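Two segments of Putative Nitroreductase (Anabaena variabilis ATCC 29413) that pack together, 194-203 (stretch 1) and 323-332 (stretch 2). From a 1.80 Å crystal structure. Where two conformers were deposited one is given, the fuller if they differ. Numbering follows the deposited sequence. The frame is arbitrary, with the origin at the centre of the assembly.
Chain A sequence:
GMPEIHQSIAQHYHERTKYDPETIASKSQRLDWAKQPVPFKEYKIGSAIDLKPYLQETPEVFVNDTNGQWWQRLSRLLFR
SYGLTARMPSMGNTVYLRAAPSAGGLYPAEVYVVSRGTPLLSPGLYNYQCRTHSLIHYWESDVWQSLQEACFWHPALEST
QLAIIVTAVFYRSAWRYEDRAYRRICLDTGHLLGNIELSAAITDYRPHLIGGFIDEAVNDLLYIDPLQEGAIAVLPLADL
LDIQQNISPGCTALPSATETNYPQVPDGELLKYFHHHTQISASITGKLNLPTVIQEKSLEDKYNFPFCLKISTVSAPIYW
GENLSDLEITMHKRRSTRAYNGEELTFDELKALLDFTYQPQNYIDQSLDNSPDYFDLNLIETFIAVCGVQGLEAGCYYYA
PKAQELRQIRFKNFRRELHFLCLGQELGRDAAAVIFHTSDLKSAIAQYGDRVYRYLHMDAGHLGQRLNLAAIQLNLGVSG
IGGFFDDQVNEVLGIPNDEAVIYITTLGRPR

Stretch 1, residues 194-203: GNIELSAAIT
Stretch 2 (323-332) NLSDLEITMH

Two helices, 194-202 and 325-332, pack with their N-to-C directions 142° apart, roughly antiparallel, and their axes 10.7 Å apart at closest approach. The register reflects the opposed directions: CA atoms of Ile-202 and Leu-324 lie 6.6 Å apart, those of Leu-198 and Leu-327 8.5 Å, and those of Asn-195 and Met-331 8.1 Å. No hydrogen bond crosses; 382 Å² is buried, both sides summed, mostly on apolar residues.

Stretch 2 opens with Asn-323 (phi/psi 50/38) and Leu-324 (61/24). Leu-324 occupies the N-cap position, and its O accepts from Glu-328 N at 3.0 Å, starting the i to i+4 ladder, whose last bond within the stretch is His-332 N to Glu-328 O, also 3.0 Å; the helix continues beyond it. The Leu-324 side chain (m, t) points toward stretch 1, bringing CD1 to 4.0 Å from Ile-202 CG1 and 4.5 Å from Ala-201 CB. Ser-325 points away.

One turn on, Leu-327 (t, p) places CD2 4.0 Å from Ile-202 CD1 and 4.4 Å from Leu-198 CD2. Glu-328 (m, t, chi3 61°) leaves sideways, yet OE2 comes within 3.5 Å of Ile-202 CG2, a van der Waals contact because a methyl offers no polar partner; OE1 is hydrogen-bonded elsewhere in the structure.

Met-331, a selenomethionine (m, t, chi3 81°), is a knob among Asn-195, Leu-198, Ser-199 and Ile-202. Its SE lies 3.8 Å from Ile-202 CD1, while CE reaches 4.1 Å from Leu-198 CB, 4.1 Å from Ser-199 N and 3.5 Å from Asn-195 OD1.

Opposite them, Ile-202 and Leu-198 (both m, t) point toward stretch 2. Ile-202, with 102 Å² covered, meets four residues. Helical phi/psi ends at Thr-203 (-107/20), whose N donates to Ala-200 O at 2.9 Å.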

# COMPACT_ATOMS: atom_id res chain seq x y z
N GLY A 194 3.10 0.71 -3.86
CA GLY A 194 4.26 1.64 -3.80
C GLY A 194 5.50 0.98 -4.43
O GLY A 194 6.24 1.61 -5.20
N ASN A 195 5.74 -0.29 -4.14
CA ASN A 195 6.90 -0.96 -4.78
C ASN A 195 6.72 -1.09 -6.28
O ASN A 195 7.67 -0.94 -7.04
CB ASN A 195 7.15 -2.37 -4.24
CG ASN A 195 7.80 -2.40 -2.91
OD1 ASN A 195 8.30 -1.37 -2.39
ND2 ASN A 195 7.79 -3.57 -2.30
N ILE A 196 5.51 -1.42 -6.71
CA ILE A 196 5.26 -1.56 -8.15
C ILE A 196 5.58 -0.27 -8.89
O ILE A 196 6.26 -0.31 -9.93
CB ILE A 196 3.85 -2.06 -8.43
CG1 ILE A 196 3.71 -3.50 -7.95
CG2 ILE A 196 3.46 -1.98 -9.97
CD1 ILE A 196 2.26 -4.00 -8.00
N GLU A 197 5.13 0.88 -8.41
CA GLU A 197 5.47 2.11 -9.12
C GLU A 197 6.97 2.39 -9.13
O GLU A 197 7.51 2.84 -10.14
CB GLU A 197 4.71 3.34 -8.65
CG GLU A 197 4.80 3.64 -7.24
CD GLU A 197 5.27 5.09 -6.94
OE1 GLU A 197 6.13 5.68 -7.60
OE2 GLU A 197 4.86 5.58 -5.92
N LEU A 198 7.66 2.12 -8.02
CA LEU A 198 9.11 2.38 -7.96
C LEU A 198 9.92 1.38 -8.79
O LEU A 198 10.84 1.76 -9.52
CB LEU A 198 9.59 2.44 -6.51
CG LEU A 198 8.99 3.64 -5.76
CD1 LEU A 198 9.25 3.54 -4.21
CD2 LEU A 198 9.53 4.99 -6.38
N SER A 199 9.55 0.11 -8.68
CA SER A 199 10.14 -0.99 -9.46
C SER A 199 9.94 -0.75 -10.96
O SER A 199 10.81 -1.03 -11.77
CB SER A 199 9.46 -2.30 -9.06
OG SER A 199 10.16 -3.40 -9.60
N ALA A 200 8.76 -0.25 -11.32
CA ALA A 200 8.43 0.09 -12.70
C ALA A 200 9.35 1.21 -13.17
O ALA A 200 9.95 1.08 -14.25
CB ALA A 200 6.97 0.49 -12.80
N ALA A 201 9.52 2.27 -12.37
CA ALA A 201 10.41 3.36 -12.78
C ALA A 201 11.80 2.83 -13.12
O ALA A 201 12.40 3.22 -14.14
CB ALA A 201 10.50 4.45 -11.68
N ILE A 202 12.29 1.93 -12.27
CA ILE A 202 13.63 1.33 -12.41
C ILE A 202 13.76 0.59 -13.74
O ILE A 202 14.83 0.62 -14.35
CB ILE A 202 13.95 0.37 -11.21
CG1 ILE A 202 14.16 1.17 -9.91
CG2 ILE A 202 15.22 -0.49 -11.47
CD1 ILE A 202 14.07 0.33 -8.62
N THR A 203 12.66 0.01 -14.20
CA THR A 203 12.62 -0.80 -15.42
C THR A 203 11.91 -0.12 -16.62
O THR A 203 11.52 -0.78 -17.58
CB THR A 203 12.01 -2.18 -15.12
OG1 THR A 203 10.73 -2.02 -14.54
CG2 THR A 203 12.93 -3.00 -14.17
N ASN A 323 21.42 5.85 -11.94
CA ASN A 323 20.39 4.97 -12.47
C ASN A 323 19.58 4.27 -11.38
O ASN A 323 19.21 3.11 -11.51
CB ASN A 323 21.01 3.93 -13.38
CG ASN A 323 21.82 4.55 -14.49
OD1 ASN A 323 22.99 4.23 -14.65
ND2 ASN A 323 21.21 5.49 -15.21
N LEU A 324 19.29 5.00 -10.30
CA LEU A 324 18.49 4.49 -9.19
C LEU A 324 19.07 3.27 -8.47
O LEU A 324 18.34 2.54 -7.79
CB LEU A 324 17.04 4.21 -9.66
CG LEU A 324 16.24 5.39 -10.21
CD1 LEU A 324 14.82 4.99 -10.75
CD2 LEU A 324 16.08 6.48 -9.09
N SER A 325 20.39 3.10 -8.57
CA SER A 325 21.10 2.00 -7.94
C SER A 325 20.88 1.89 -6.42
O SER A 325 20.74 0.78 -5.90
CB SER A 325 22.61 2.06 -8.27
OG SER A 325 23.19 3.29 -7.85
N ASP A 326 20.84 3.02 -5.72
CA ASP A 326 20.67 3.00 -4.27
C ASP A 326 19.20 2.74 -3.90
O ASP A 326 18.92 2.24 -2.82
CB ASP A 326 21.25 4.26 -3.63
CG ASP A 326 22.76 4.40 -3.90
OD1 ASP A 326 23.50 3.41 -3.75
OD2 ASP A 326 23.21 5.51 -4.25
N LEU A 327 18.28 3.10 -4.80
CA LEU A 327 16.87 2.78 -4.63
C LEU A 327 16.74 1.26 -4.73
O LEU A 327 16.07 0.63 -3.92
CB LEU A 327 16.01 3.48 -5.66
CG LEU A 327 14.52 3.14 -5.58
CD1 LEU A 327 13.88 3.38 -4.18
CD2 LEU A 327 13.78 3.88 -6.70
N GLU A 328 17.42 0.65 -5.71
CA GLU A 328 17.42 -0.82 -5.81
C GLU A 328 17.96 -1.52 -4.58
O GLU A 328 17.34 -2.45 -4.05
CB GLU A 328 18.21 -1.29 -7.03
CG GLU A 328 17.58 -0.88 -8.31
CD GLU A 328 17.90 -1.83 -9.46
OE1 GLU A 328 17.56 -3.06 -9.43
OE2 GLU A 328 18.48 -1.31 -10.43
N ILE A 329 19.10 -1.06 -4.10
CA ILE A 329 19.73 -1.65 -2.93
C ILE A 329 18.81 -1.50 -1.70
O ILE A 329 18.60 -2.45 -0.95
CB ILE A 329 21.09 -1.00 -2.65
CG1 ILE A 329 22.09 -1.38 -3.76
CG2 ILE A 329 21.61 -1.43 -1.29
CD1 ILE A 329 23.40 -0.56 -3.70
N THR A 330 18.25 -0.31 -1.54
CA THR A 330 17.35 -0.03 -0.45
C THR A 330 16.08 -0.90 -0.50
O THR A 330 15.69 -1.47 0.52
CB THR A 330 17.02 1.48 -0.39
OG1 THR A 330 18.20 2.18 0.08
CG2 THR A 330 15.85 1.73 0.51
N MSE A 331 15.51 -1.07 -1.69
CA MSE A 331 14.33 -1.91 -1.83
C MSE A 331 14.67 -3.34 -1.47
O MSE A 331 13.88 -4.03 -0.82
CB MSE A 331 13.78 -1.83 -3.25
CG MSE A 331 13.17 -0.47 -3.54
SE MSE A 331 12.39 -0.36 -5.30
CE MSE A 331 10.66 -1.22 -4.94
N HIS A 332 15.87 -3.78 -1.83
CA HIS A 332 16.24 -5.14 -1.51
C HIS A 332 16.50 -5.38 -0.02
O HIS A 332 16.11 -6.42 0.51
CB HIS A 332 17.45 -5.58 -2.35
CG HIS A 332 17.85 -7.01 -2.11
ND1 HIS A 332 17.11 -8.07 -2.59
CD2 HIS A 332 18.89 -7.54 -1.42
CE1 HIS A 332 17.68 -9.20 -2.20
NE2 HIS A 332 18.75 -8.91 -1.49